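Local coordinates for protein phycocyanobilin lyase subunit alpha (Nostoc sp. PCC 7120, PDB 5N3U) that probably serves, together with its partner subunit CpcF, as the lyase required to attach the bilin chromophore to the phycocyanin alpha chain CpcA, at residues Asn13-Thr18 with Leu31-Tyr36; Leu21-Leu26 with Trp39-Tyr44; Asp53-Ala58 with Arg79-Leu84. One frame throughout, in Å; residues are numbered along the deposited sequence.

Interaction 1: Asn13-Thr18 with Leu31-Tyr36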
ATOM      1  N   ASN A  13       3.327  -7.895  -7.675  1.00 53.30           N
ATOM      2  CA  ASN A  13       3.872  -6.719  -8.463  1.00 51.55           C
ATOM      3  C   ASN A  13       4.848  -7.202  -9.528  1.00 46.07           C
ATOM      4  O   ASN A  13       5.706  -6.413 -10.033  1.00 42.77           O
ATOM      5  CB  ASN A  13       4.529  -5.594  -7.594  1.00 50.64           C
ATOM      6  CG  ASN A  13       6.031  -5.849  -7.249  1.00 44.31           C
ATOM      7  OD1 ASN A  13       6.451  -6.969  -7.049  1.00 42.48           O
ATOM      8  ND2 ASN A  13       6.791  -4.812  -7.132  1.00 31.18           N
ATOM      9  N   GLY A  14       4.771  -8.500  -9.844  1.00 41.82           N
ATOM     10  CA  GLY A  14       5.863  -9.094 -10.621  1.00 40.54           C
ATOM     11  C   GLY A  14       5.875 -10.593 -10.614  1.00 40.95           C
ATOM     12  O   GLY A  14       5.017 -11.176  -9.997  1.00 38.02           O
ATOM     13  N   PRO A  15       6.831 -11.210 -11.344  1.00 44.93           N
ATOM     14  CA  PRO A  15       6.923 -12.687 -11.299  1.00 49.38           C
ATOM     15  C   PRO A  15       6.929 -13.176  -9.835  1.00 44.47           C
ATOM     16  O   PRO A  15       7.398 -12.472  -8.925  1.00 43.68           O
ATOM     17  CB  PRO A  15       8.230 -13.015 -12.085  1.00 47.44           C
ATOM     18  CG  PRO A  15       8.910 -11.716 -12.367  1.00 48.96           C
ATOM     19  CD  PRO A  15       7.857 -10.623 -12.236  1.00 48.39           C
ATOM     20  N   GLN A  16       6.299 -14.311  -9.596  1.00 44.30           N
ATOM     21  CA  GLN A  16       6.219 -14.838  -8.245  1.00 41.80           C
ATOM     22  C   GLN A  16       7.547 -15.608  -8.042  1.00 45.01           C
ATOM     23  O   GLN A  16       7.902 -16.470  -8.846  1.00 43.54           O
ATOM     24  CB  GLN A  16       4.990 -15.720  -8.031  1.00 48.72           C
ATOM     25  CG  GLN A  16       4.430 -15.553  -6.601  1.00 56.60           C
ATOM     26  CD  GLN A  16       3.390 -14.422  -6.481  1.00 56.76           C
ATOM     27  OE1 GLN A  16       2.312 -14.541  -7.034  1.00 62.38           O
ATOM     28  NE2 GLN A  16       3.707 -13.338  -5.757  1.00 54.84           N
ATOM     29  N   LEU A  17       8.311 -15.197  -7.035  1.00 40.54           N
ATOM     30  CA  LEU A  17       9.650 -15.677  -6.829  1.00 37.01           C
ATOM     31  C   LEU A  17       9.765 -16.335  -5.504  1.00 37.42           C
ATOM     32  O   LEU A  17       8.957 -16.124  -4.612  1.00 36.00           O
ATOM     33  CB  LEU A  17      10.652 -14.529  -6.894  1.00 34.13           C
ATOM     34  CG  LEU A  17      10.759 -13.781  -8.233  1.00 34.81           C
ATOM     35  CD1 LEU A  17      11.755 -12.667  -8.076  1.00 33.84           C
ATOM     36  CD2 LEU A  17      11.132 -14.660  -9.419  1.00 39.65           C
ATOM     37  N   THR A  18      10.817 -17.146  -5.399  1.00 41.00           N
ATOM     38  CA  THR A  18      11.294 -17.691  -4.149  1.00 44.03           C
ATOM     39  C   THR A  18      12.770 -17.226  -4.084  1.00 31.93           C
ATOM     40  O   THR A  18      13.368 -16.863  -5.127  1.00 32.16           O
ATOM     41  CB  THR A  18      11.224 -19.255  -4.201  1.00 43.87           C
ATOM     42  OG1 THR A  18      12.109 -19.715  -5.227  1.00 38.94           O
ATOM     43  CG2 THR A  18       9.821 -19.780  -4.574  1.00 45.79           C
ATOM     44  N   LEU A  31      17.527  -9.085 -18.753  1.00 31.67           N
ATOM     45  CA  LEU A  31      18.122  -8.120 -17.839  1.00 30.75           C
ATOM     46  C   LEU A  31      17.102  -7.515 -16.871  1.00 27.95           C
ATOM     47  O   LEU A  31      17.438  -7.239 -15.699  1.00 28.14           O
ATOM     48  CB  LEU A  31      18.815  -7.083 -18.640  1.00 32.11           C
ATOM     49  CG  LEU A  31      19.871  -7.574 -19.646  1.00 33.26           C
ATOM     50  CD1 LEU A  31      20.373  -6.374 -20.384  1.00 37.53           C
ATOM     51  CD2 LEU A  31      21.001  -8.303 -18.967  1.00 34.65           C
ATOM     52  N   SER A  32      15.864  -7.327 -17.322  1.00 27.21           N
ATOM     53  CA  SER A  32      14.824  -6.796 -16.444  1.00 31.02           C
ATOM     54  C   SER A  32      14.545  -7.707 -15.277  1.00 26.42           C
ATOM     55  O   SER A  32      14.257  -7.274 -14.180  1.00 26.97           O
ATOM     56  CB  SER A  32      13.557  -6.521 -17.221  1.00 31.84           C
ATOM     57  OG  SER A  32      13.772  -5.356 -17.969  1.00 31.08           O
ATOM     58  N   LEU A  33      14.592  -8.995 -15.544  1.00 25.65           N
ATOM     59  CA  LEU A  33      14.373 -10.000 -14.574  1.00 27.55           C
ATOM     60  C   LEU A  33      15.527 -10.044 -13.575  1.00 24.73           C
ATOM     61  O   LEU A  33      15.283 -10.191 -12.364  1.00 23.56           O
ATOM     62  CB  LEU A  33      14.167 -11.346 -15.273  1.00 31.82           C
ATOM     63  CG  LEU A  33      13.779 -12.523 -14.374  1.00 36.17           C
ATOM     64  CD1 LEU A  33      12.472 -12.303 -13.636  1.00 41.91           C
ATOM     65  CD2 LEU A  33      13.679 -13.842 -15.172  1.00 38.54           C
ATOM     66  N   ARG A  34      16.764  -9.907 -14.047  1.00 23.64           N
ATOM     67  CA  ARG A  34      17.874  -9.764 -13.090  1.00 25.39           C
ATOM     68  C   ARG A  34      17.631  -8.535 -12.158  1.00 23.16           C
ATOM     69  O   ARG A  34      17.869  -8.598 -10.957  1.00 22.86           O
ATOM     70  CB  ARG A  34      19.178  -9.438 -13.826  1.00 29.85           C
ATOM     71  CG  ARG A  34      19.616 -10.491 -14.794  1.00 32.24           C
ATOM     72  CD  ARG A  34      20.956 -10.042 -15.354  1.00 36.20           C
ATOM     73  NE  ARG A  34      21.543 -11.146 -16.096  1.00 38.72           N
ATOM     74  CZ  ARG A  34      22.810 -11.205 -16.506  1.00 44.92           C
ATOM     75  NH1 ARG A  34      23.686 -10.225 -16.237  1.00 38.46           N
ATOM     76  NH2 ARG A  34      23.199 -12.290 -17.182  1.00 45.24           N
ATOM     77  N   TYR A  35      17.262  -7.412 -12.764  1.00 19.91           N
ATOM     78  CA  TYR A  35      17.043  -6.151 -12.015  1.00 19.87           C
ATOM     79  C   TYR A  35      15.977  -6.363 -10.953  1.00 19.49           C
ATOM     80  O   TYR A  35      16.134  -5.978  -9.837  1.00 20.35           O
ATOM     81  CB  TYR A  35      16.687  -5.052 -13.017  1.00 20.35           C
ATOM     82  CG  TYR A  35      16.467  -3.684 -12.480  1.00 24.82           C
ATOM     83  CD1 TYR A  35      17.539  -2.816 -12.310  1.00 30.63           C
ATOM     84  CD2 TYR A  35      15.183  -3.217 -12.135  1.00 30.94           C
ATOM     85  CE1 TYR A  35      17.357  -1.536 -11.812  1.00 35.68           C
ATOM     86  CE2 TYR A  35      14.985  -1.890 -11.669  1.00 33.31           C
ATOM     87  CZ  TYR A  35      16.062  -1.079 -11.525  1.00 35.02           C
ATOM     88  OH  TYR A  35      15.964   0.191 -11.020  1.00 43.69           O
ATOM     89  N   TYR A  36      14.880  -6.991 -11.325  1.00 20.93           N
ATOM     90  CA  TYR A  36      13.778  -7.214 -10.446  1.00 20.41           C
ATOM     91  C   TYR A  36      14.199  -8.145  -9.338  1.00 21.57           C
ATOM     92  O   TYR A  36      13.948  -7.918  -8.152  1.00 17.90           O
ATOM     93  CB  TYR A  36      12.580  -7.754 -11.248  1.00 22.23           C
ATOM     94  CG  TYR A  36      11.400  -7.935 -10.341  1.00 22.91           C
ATOM     95  CD1 TYR A  36      11.229  -9.099  -9.668  1.00 26.56           C
ATOM     96  CD2 TYR A  36      10.493  -6.900 -10.140  1.00 25.24           C
ATOM     97  CE1 TYR A  36      10.208  -9.291  -8.816  1.00 28.25           C
ATOM     98  CE2 TYR A  36       9.422  -7.054  -9.281  1.00 29.06           C
ATOM     99  CZ  TYR A  36       9.292  -8.275  -8.640  1.00 33.50           C
ATOM    100  OH  TYR A  36       8.307  -8.480  -7.800  1.00 31.01           O
TER
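Tyr36 points its ring at the loop 13-18, and the polar part of the contact is one bond: its hydroxyl donates to the side-chain carbonyl of Asn13, and Tyr36 OH lies 2.5 Å from Asn13 OD1. The C=O...donor angle is 140°, and the hydroxyl sits 30° out of the carbonyl plane. OD1 itself lies at the edge of the phenol, near the ring plane, while the amide and ring planes are turned 51° apart. In Tyr36, CG is anti to the backbone N (chi1 -178°), which sets CG on the side of the loop. Asn13 ND2 makes a weak hydrogen bond to the backbone O of Asp105 in the CpcF chain.

The apolar contacts surround the same ring. Leu17 brings its CD1 methyl to the ring edge, 3.8 Å from Tyr36 CE1, and Pro15 CD lies over one face, 4.4 Å from the same CE1. Gly14 passes close to the hydroxyl, its CA 3.8 Å from Tyr36 OH. Three residues earlier on the helix, Leu33 slides past Pro15 in the opposite direction, and its CD1 comes 3.8 Å from Pro15 CG.

Thr18 ends the loop as the N-cap of helix 19-25, its OG1 bonded to the backbone N of Leu21. CpcF lies against the same region: its Phe144 packs on Pro15 and its Ala103 on Tyr36.

Chemically, then, this is a mostly apolar contact with one short hydrogen bond at the tip of the phenol. Asn13 and Tyr36 are both buried, and that bond gives the phenol hydroxyl an acceptor there. It is consistent with the amide orientation in which OD1 accepts from the phenol and ND2 makes the weak bond to CpcF.

Interaction 2: Leu21-Leu26 with Trp39-Tyr44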
ATOM      1  N   LEU A  21      14.743 -19.038  -6.694  1.00 30.14           N
ATOM      2  CA  LEU A  21      14.441 -18.575  -8.050  1.00 34.65           C
ATOM      3  C   LEU A  21      14.959 -17.152  -8.297  1.00 26.77           C
ATOM      4  O   LEU A  21      15.515 -16.858  -9.341  1.00 29.66           O
ATOM      5  CB  LEU A  21      12.947 -18.643  -8.260  1.00 42.09           C
ATOM      6  CG  LEU A  21      12.424 -18.555  -9.670  1.00 46.05           C
ATOM      7  CD1 LEU A  21      13.237 -19.304 -10.722  1.00 44.75           C
ATOM      8  CD2 LEU A  21      10.973 -19.033  -9.558  1.00 47.22           C
ATOM      9  N   ALA A  22      14.847 -16.321  -7.278  1.00 28.19           N
ATOM     10  CA  ALA A  22      15.434 -14.961  -7.381  1.00 27.09           C
ATOM     11  C   ALA A  22      16.913 -15.052  -7.594  1.00 28.54           C
ATOM     12  O   ALA A  22      17.458 -14.378  -8.419  1.00 30.28           O
ATOM     13  CB  ALA A  22      15.208 -14.219  -6.077  1.00 28.56           C
ATOM     14  N   ILE A  23      17.563 -15.914  -6.823  1.00 29.03           N
ATOM     15  CA  ILE A  23      19.011 -16.066  -6.986  1.00 29.85           C
ATOM     16  C   ILE A  23      19.340 -16.520  -8.334  1.00 30.77           C
ATOM     17  O   ILE A  23      20.205 -15.902  -8.964  1.00 35.57           O
ATOM     18  CB  ILE A  23      19.658 -16.975  -5.954  1.00 32.14           C
ATOM     19  CG1 ILE A  23      19.565 -16.341  -4.564  1.00 33.47           C
ATOM     20  CG2 ILE A  23      21.123 -17.162  -6.274  1.00 35.08           C
ATOM     21  CD1 ILE A  23      19.654 -17.303  -3.424  1.00 39.32           C
ATOM     22  N   ALA A  24      18.631 -17.549  -8.844  1.00 34.20           N
ATOM     23  CA  ALA A  24      18.893 -17.966 -10.258  1.00 30.99           C
ATOM     24  C   ALA A  24      18.687 -16.878 -11.304  1.00 30.19           C
ATOM     25  O   ALA A  24      19.487 -16.657 -12.257  1.00 31.07           O
ATOM     26  CB  ALA A  24      18.007 -19.150 -10.590  1.00 37.12           C
ATOM     27  N   ASN A  25      17.573 -16.181 -11.144  1.00 30.17           N
ATOM     28  CA  ASN A  25      17.247 -15.106 -12.045  1.00 30.44           C
ATOM     29  C   ASN A  25      18.305 -14.005 -12.098  1.00 27.90           C
ATOM     30  O   ASN A  25      18.357 -13.277 -13.077  1.00 32.07           O
ATOM     31  CB  ASN A  25      15.886 -14.515 -11.675  1.00 32.86           C
ATOM     32  CG  ASN A  25      14.691 -15.422 -12.062  1.00 41.82           C
ATOM     33  OD1 ASN A  25      14.804 -16.303 -12.891  1.00 43.47           O
ATOM     34  ND2 ASN A  25      13.567 -15.159 -11.488  1.00 35.47           N
ATOM     35  N   LEU A  26      19.184 -13.895 -11.111  1.00 30.72           N
ATOM     36  CA  LEU A  26      20.348 -12.945 -11.275  1.00 34.75           C
ATOM     37  C   LEU A  26      21.230 -13.184 -12.496  1.00 37.01           C
ATOM     38  O   LEU A  26      21.869 -12.243 -12.980  1.00 36.72           O
ATOM     39  CB  LEU A  26      21.209 -12.871 -10.015  1.00 36.12           C
ATOM     40  CG  LEU A  26      20.473 -12.160  -8.865  1.00 33.33           C
ATOM     41  CD1 LEU A  26      21.242 -12.276  -7.574  1.00 36.83           C
ATOM     42  CD2 LEU A  26      20.368 -10.677  -9.202  1.00 32.78           C
ATOM     43  N   TRP A  39      16.234  -6.390  -6.667  1.00 18.33           N
ATOM     44  CA  TRP A  39      15.325  -5.666  -5.773  1.00 19.29           C
ATOM     45  C   TRP A  39      14.567  -6.595  -4.835  1.00 19.16           C
ATOM     46  O   TRP A  39      14.469  -6.363  -3.644  1.00 19.88           O
ATOM     47  CB  TRP A  39      14.318  -4.815  -6.662  1.00 19.57           C
ATOM     48  CG  TRP A  39      13.246  -4.224  -5.868  1.00 22.85           C
ATOM     49  CD1 TRP A  39      13.262  -3.030  -5.247  1.00 25.44           C
ATOM     50  CD2 TRP A  39      11.984  -4.778  -5.618  1.00 24.69           C
ATOM     51  NE1 TRP A  39      12.149  -2.862  -4.539  1.00 24.99           N
ATOM     52  CE2 TRP A  39      11.320  -3.895  -4.742  1.00 23.47           C
ATOM     53  CE3 TRP A  39      11.371  -5.960  -5.989  1.00 25.07           C
ATOM     54  CZ2 TRP A  39      10.032  -4.116  -4.275  1.00 26.96           C
ATOM     55  CZ3 TRP A  39      10.066  -6.206  -5.515  1.00 29.12           C
ATOM     56  CH2 TRP A  39       9.427  -5.288  -4.644  1.00 23.69           C
ATOM     57  N   TRP A  40      14.043  -7.719  -5.372  1.00 19.47           N
ATOM     58  CA  TRP A  40      13.268  -8.632  -4.571  1.00 20.76           C
ATOM     59  C   TRP A  40      14.056  -9.204  -3.405  1.00 20.03           C
ATOM     60  O   TRP A  40      13.545  -9.342  -2.272  1.00 21.81           O
ATOM     61  CB  TRP A  40      12.721  -9.731  -5.447  1.00 21.09           C
ATOM     62  CG  TRP A  40      11.700 -10.621  -4.856  1.00 26.60           C
ATOM     63  CD1 TRP A  40      10.347 -10.556  -4.986  1.00 28.66           C
ATOM     64  CD2 TRP A  40      11.963 -11.836  -4.141  1.00 28.88           C
ATOM     65  NE1 TRP A  40       9.735 -11.617  -4.320  1.00 27.33           N
ATOM     66  CE2 TRP A  40      10.717 -12.400  -3.777  1.00 29.82           C
ATOM     67  CE3 TRP A  40      13.130 -12.461  -3.722  1.00 29.32           C
ATOM     68  CZ2 TRP A  40      10.614 -13.597  -3.049  1.00 32.14           C
ATOM     69  CZ3 TRP A  40      13.023 -13.659  -2.960  1.00 32.26           C
ATOM     70  CH2 TRP A  40      11.763 -14.208  -2.656  1.00 30.15           C
ATOM     71  N   LEU A  41      15.296  -9.547  -3.659  1.00 21.16           N
ATOM     72  CA  LEU A  41      16.132 -10.152  -2.590  1.00 21.05           C
ATOM     73  C   LEU A  41      16.339  -9.188  -1.430  1.00 23.80           C
ATOM     74  O   LEU A  41      16.303  -9.591  -0.307  1.00 22.71           O
ATOM     75  CB  LEU A  41      17.458 -10.579  -3.173  1.00 23.66           C
ATOM     76  CG  LEU A  41      17.434 -11.812  -4.096  1.00 22.32           C
ATOM     77  CD1 LEU A  41      18.727 -11.969  -4.830  1.00 24.54           C
ATOM     78  CD2 LEU A  41      17.109 -13.026  -3.267  1.00 26.32           C
ATOM     79  N   GLY A  42      16.446  -7.899  -1.727  1.00 20.04           N
ATOM     80  CA  GLY A  42      16.564  -6.859  -0.662  1.00 18.83           C
ATOM     81  C   GLY A  42      15.288  -6.569  -0.015  1.00 20.68           C
ATOM     82  O   GLY A  42      15.234  -6.457   1.219  1.00 21.26           O
ATOM     83  N   LYS A  43      14.218  -6.502  -0.791  1.00 20.40           N
ATOM     84  CA  LYS A  43      12.933  -6.206  -0.233  1.00 22.16           C
ATOM     85  C   LYS A  43      12.503  -7.279   0.765  1.00 24.60           C
ATOM     86  O   LYS A  43      11.976  -6.986   1.821  1.00 22.47           O
ATOM     87  CB  LYS A  43      11.968  -6.129  -1.391  1.00 26.05           C
ATOM     88  CG  LYS A  43      10.480  -6.039  -1.012  1.00 28.34           C
ATOM     89  CD  LYS A  43      10.149  -4.840  -0.172  1.00 29.13           C
ATOM     90  CE  LYS A  43       8.625  -4.878  -0.064  1.00 35.37           C
ATOM     91  NZ  LYS A  43       8.149  -3.636   0.520  1.00 35.86           N
ATOM     92  N   TYR A  44      12.710  -8.545   0.415  1.00 23.41           N
ATOM     93  CA  TYR A  44      12.337  -9.670   1.267  1.00 27.23           C
ATOM     94  C   TYR A  44      13.467 -10.063   2.189  1.00 30.55           C
ATOM     95  O   TYR A  44      13.348 -11.044   2.936  1.00 30.25           O
ATOM     96  CB  TYR A  44      11.835 -10.857   0.392  1.00 28.85           C
ATOM     97  CG  TYR A  44      10.541 -10.469  -0.247  1.00 31.28           C
ATOM     98  CD1 TYR A  44      10.530  -9.731  -1.413  1.00 37.60           C
ATOM     99  CD2 TYR A  44       9.332 -10.796   0.339  1.00 39.16           C
ATOM    100  CE1 TYR A  44       9.355  -9.309  -2.010  1.00 40.32           C
ATOM    101  CE2 TYR A  44       8.133 -10.347  -0.226  1.00 44.92           C
ATOM    102  CZ  TYR A  44       8.162  -9.568  -1.385  1.00 47.84           C
ATOM    103  OH  TYR A  44       7.014  -9.067  -2.011  1.00 48.63           O
TER
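Leu41 carries CG anti to its carbonyl carbon (chi1 -72°), which puts CG on the side of Ala22, 3.8 Å from Ala22 CB, whereas in the preceding Trp40 CG stands anti to the backbone N (chi1 -169°). The two first torsions differ, yet both side chains converge on one methyl, Ala22 CB. Leu41 CD2 touches that methyl at 3.6 Å, and CE3, on the six-membered ring of Trp40, lies 3.6 Å from the same CB. The other branch of Leu41 works toward Leu26: the two leucines reach for each other tip to tip, CD1 to CD1 at 3.7 Å. Ile23 adds a looser contact, its CG1 4.3 Å from Leu41 CD2.

The backbones are nearest here, Ala22 CA lying 6.8 Å from Leu41 CA. Farther out, Tyr44 lays CD1 over one face of the Trp40 indole, and Leu17 of the preceding loop also packs on Trp40. Ile23 and Leu26 also touch Ala54 of helix 49-58.

The short helical segments run roughly antiparallel, 145° apart with their axes 9.9 Å from each other at closest approach. Such apolar packing of successive, roughly antiparallel helices is what builds the alpha-solenoid of HEAT-like repeat proteins.

Interaction 3: Asp53-Ala58 with Arg79-Leu84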
ATOM      1  N   ASP A  53      26.317 -13.871  -1.907  1.00 33.59           N
ATOM      2  CA  ASP A  53      27.351 -14.086  -2.911  1.00 29.46           C
ATOM      3  C   ASP A  53      26.940 -13.699  -4.313  1.00 25.91           C
ATOM      4  O   ASP A  53      27.675 -13.068  -5.065  1.00 28.94           O
ATOM      5  CB  ASP A  53      27.746 -15.580  -2.947  1.00 37.63           C
ATOM      6  CG  ASP A  53      28.489 -16.042  -1.638  1.00 44.22           C
ATOM      7  OD1 ASP A  53      28.793 -15.213  -0.737  1.00 43.73           O
ATOM      8  OD2 ASP A  53      28.725 -17.258  -1.493  1.00 50.79           O
ATOM      9  N   ALA A  54      25.738 -14.081  -4.695  1.00 31.16           N
ATOM     10  CA  ALA A  54      25.198 -13.689  -6.012  1.00 28.54           C
ATOM     11  C   ALA A  54      25.081 -12.170  -6.200  1.00 25.25           C
ATOM     12  O   ALA A  54      25.366 -11.603  -7.298  1.00 25.71           O
ATOM     13  CB  ALA A  54      23.840 -14.354  -6.206  1.00 30.27           C
ATOM     14  N   LEU A  55      24.675 -11.500  -5.143  1.00 26.75           N
ATOM     15  CA  LEU A  55      24.590 -10.023  -5.245  1.00 24.46           C
ATOM     16  C   LEU A  55      25.959  -9.381  -5.327  1.00 22.83           C
ATOM     17  O   LEU A  55      26.162  -8.418  -6.092  1.00 24.45           O
ATOM     18  CB  LEU A  55      23.765  -9.468  -4.104  1.00 22.03           C
ATOM     19  CG  LEU A  55      22.296  -9.785  -4.188  1.00 23.46           C
ATOM     20  CD1 LEU A  55      21.645  -9.619  -2.848  1.00 22.21           C
ATOM     21  CD2 LEU A  55      21.588  -8.957  -5.267  1.00 25.00           C
ATOM     22  N   ILE A  56      26.929  -9.915  -4.583  1.00 21.24           N
ATOM     23  CA  ILE A  56      28.281  -9.458  -4.693  1.00 20.94           C
ATOM     24  C   ILE A  56      28.790  -9.591  -6.077  1.00 23.69           C
ATOM     25  O   ILE A  56      29.395  -8.658  -6.592  1.00 24.61           O
ATOM     26  CB  ILE A  56      29.193 -10.158  -3.667  1.00 22.85           C
ATOM     27  CG1 ILE A  56      28.778  -9.697  -2.282  1.00 24.39           C
ATOM     28  CG2 ILE A  56      30.709  -9.905  -4.004  1.00 22.59           C
ATOM     29  CD1 ILE A  56      29.330 -10.456  -1.084  1.00 28.08           C
ATOM     30  N   ALA A  57      28.539 -10.728  -6.726  1.00 25.26           N
ATOM     31  CA  ALA A  57      28.982 -10.894  -8.096  1.00 26.49           C
ATOM     32  C   ALA A  57      28.339  -9.851  -9.039  1.00 25.99           C
ATOM     33  O   ALA A  57      28.958  -9.299  -9.926  1.00 26.15           O
ATOM     34  CB  ALA A  57      28.656 -12.304  -8.547  1.00 27.29           C
ATOM     35  N   ALA A  58      27.077  -9.538  -8.786  1.00 25.28           N
ATOM     36  CA  ALA A  58      26.352  -8.560  -9.613  1.00 22.94           C
ATOM     37  C   ALA A  58      26.870  -7.152  -9.437  1.00 23.11           C
ATOM     38  O   ALA A  58      26.651  -6.307 -10.308  1.00 25.94           O
ATOM     39  CB  ALA A  58      24.904  -8.665  -9.236  1.00 25.91           C
ATOM     40  N   ARG A  79      22.170  -1.751  -3.321  1.00 19.56           N
ATOM     41  CA  ARG A  79      21.081  -1.361  -2.400  1.00 21.25           C
ATOM     42  C   ARG A  79      20.612  -2.583  -1.631  1.00 22.80           C
ATOM     43  O   ARG A  79      20.484  -2.559  -0.416  1.00 19.85           O
ATOM     44  CB  ARG A  79      19.882  -0.831  -3.164  1.00 23.62           C
ATOM     45  CG  ARG A  79      20.027   0.453  -3.900  1.00 32.26           C
ATOM     46  CD  ARG A  79      18.811   0.891  -4.814  1.00 37.49           C
ATOM     47  NE  ARG A  79      19.187   2.113  -5.576  1.00 35.33           N
ATOM     48  CZ  ARG A  79      19.053   2.335  -6.881  1.00 42.83           C
ATOM     49  NH1 ARG A  79      18.486   1.447  -7.707  1.00 41.67           N
ATOM     50  NH2 ARG A  79      19.433   3.514  -7.377  1.00 44.56           N
ATOM     51  N   ALA A  80      20.431  -3.701  -2.324  1.00 20.03           N
ATOM     52  CA  ALA A  80      20.023  -4.937  -1.677  1.00 21.22           C
ATOM     53  C   ALA A  80      20.998  -5.397  -0.584  1.00 20.20           C
ATOM     54  O   ALA A  80      20.546  -5.767   0.549  1.00 21.52           O
ATOM     55  CB  ALA A  80      19.853  -6.042  -2.717  1.00 19.77           C
ATOM     56  N   LEU A  81      22.297  -5.297  -0.847  1.00 19.69           N
ATOM     57  CA  LEU A  81      23.323  -5.803   0.090  1.00 18.66           C
ATOM     58  C   LEU A  81      23.306  -5.097   1.396  1.00 20.91           C
ATOM     59  O   LEU A  81      23.568  -5.695   2.464  1.00 21.65           O
ATOM     60  CB  LEU A  81      24.693  -5.759  -0.507  1.00 17.17           C
ATOM     61  CG  LEU A  81      24.867  -6.782  -1.588  1.00 17.69           C
ATOM     62  CD1 LEU A  81      26.084  -6.501  -2.369  1.00 19.61           C
ATOM     63  CD2 LEU A  81      25.009  -8.123  -0.902  1.00 22.92           C
ATOM     64  N   GLY A  82      22.920  -3.825   1.377  1.00 19.54           N
ATOM     65  CA  GLY A  82      22.873  -3.144   2.625  1.00 17.00           C
ATOM     66  C   GLY A  82      21.766  -3.655   3.555  1.00 20.02           C
ATOM     67  O   GLY A  82      21.864  -3.474   4.702  1.00 23.59           O
ATOM     68  N   LYS A  83      20.705  -4.238   3.036  1.00 21.85           N
ATOM     69  CA  LYS A  83      19.552  -4.666   3.812  1.00 24.32           C
ATOM     70  C   LYS A  83      19.814  -6.070   4.376  1.00 29.56           C
ATOM     71  O   LYS A  83      19.074  -6.520   5.218  1.00 26.94           O
ATOM     72  CB  LYS A  83      18.329  -4.705   2.922  1.00 27.79           C
ATOM     73  CG  LYS A  83      17.894  -3.276   2.515  1.00 34.89           C
ATOM     74  CD  LYS A  83      16.805  -3.234   1.482  1.00 40.05           C
ATOM     75  CE  LYS A  83      15.370  -3.191   2.057  1.00 52.37           C
ATOM     76  NZ  LYS A  83      15.050  -4.291   3.041  1.00 60.15           N
ATOM     77  N   LEU A  84      20.848  -6.758   3.875  1.00 28.36           N
ATOM     78  CA  LEU A  84      21.052  -8.144   4.290  1.00 30.24           C
ATOM     79  C   LEU A  84      21.955  -8.314   5.488  1.00 31.92           C
ATOM     80  O   LEU A  84      22.081  -9.401   5.925  1.00 32.28           O
ATOM     81  CB  LEU A  84      21.538  -8.962   3.093  1.00 26.36           C
ATOM     82  CG  LEU A  84      20.615  -8.890   1.886  1.00 25.48           C
ATOM     83  CD1 LEU A  84      21.059  -9.811   0.792  1.00 26.85           C
ATOM     84  CD2 LEU A  84      19.177  -9.153   2.218  1.00 27.48           C
TER
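Leu55 and Leu81 face each other at the centre, where the backbones are nearest, with their CA atoms 6.9 Å apart. Leu81 presses the CD2 methyl against the root of the Leu55 side chain, 3.7 Å from Leu55 CB, and its CD1 reaches Ile56 CG1 at 4.2 Å; the Ile56 and Leu81 side chains cross at about a right angle. Leu55 CD1 in turn touches both Leu84 CD1, at 3.7 Å, and Ala80 CB, at 4.0 Å. CG lies anti to the carbonyl carbon in both Leu55 (chi1 -70°) and Leu81 (chi1 -71°), with CG beside the backbone N in each.

The next shell is also largely aliphatic. Ala77, about a turn before Ala80 and Leu81 on helix 72-83, touches Leu55, and Leu59 and Ala89 pack on Leu81. Polar ties sit around this core: Asp53 makes a salt bridge to Lys88, and Lys83 NZ bonds to the backbone O of Gly42.

With axes 9.9 Å apart at closest approach and helix directions differing by 148°, the two segments form a near-antiparallel pair. Consecutive helices packed through leucine, isoleucine and alanine in this way are characteristic of the HEAT-repeat alpha-solenoid to which this chain belongs.

In the fold
From the N terminus, the loop 13-18 leads into helix 19-25, and helix 31-43 then folds back against both: interaction 1 joins the loop to the start of that helix, interaction 2 joins helix 19-25 to its end. Their segments alternate along the chain, so the two contacts cross, with centres about 7 Å apart, and Leu17 bears on both Asn25 and Trp40. Interaction 3 follows in series, closing the connection between helices 49-58 and 72-83. It abuts interaction 2, where Leu26 and Ile23 pack on Ala54 and Leu84 meets the backbone of Leu41. Together they tie the N-terminal loop and the first four helices together at the start of the solenoid.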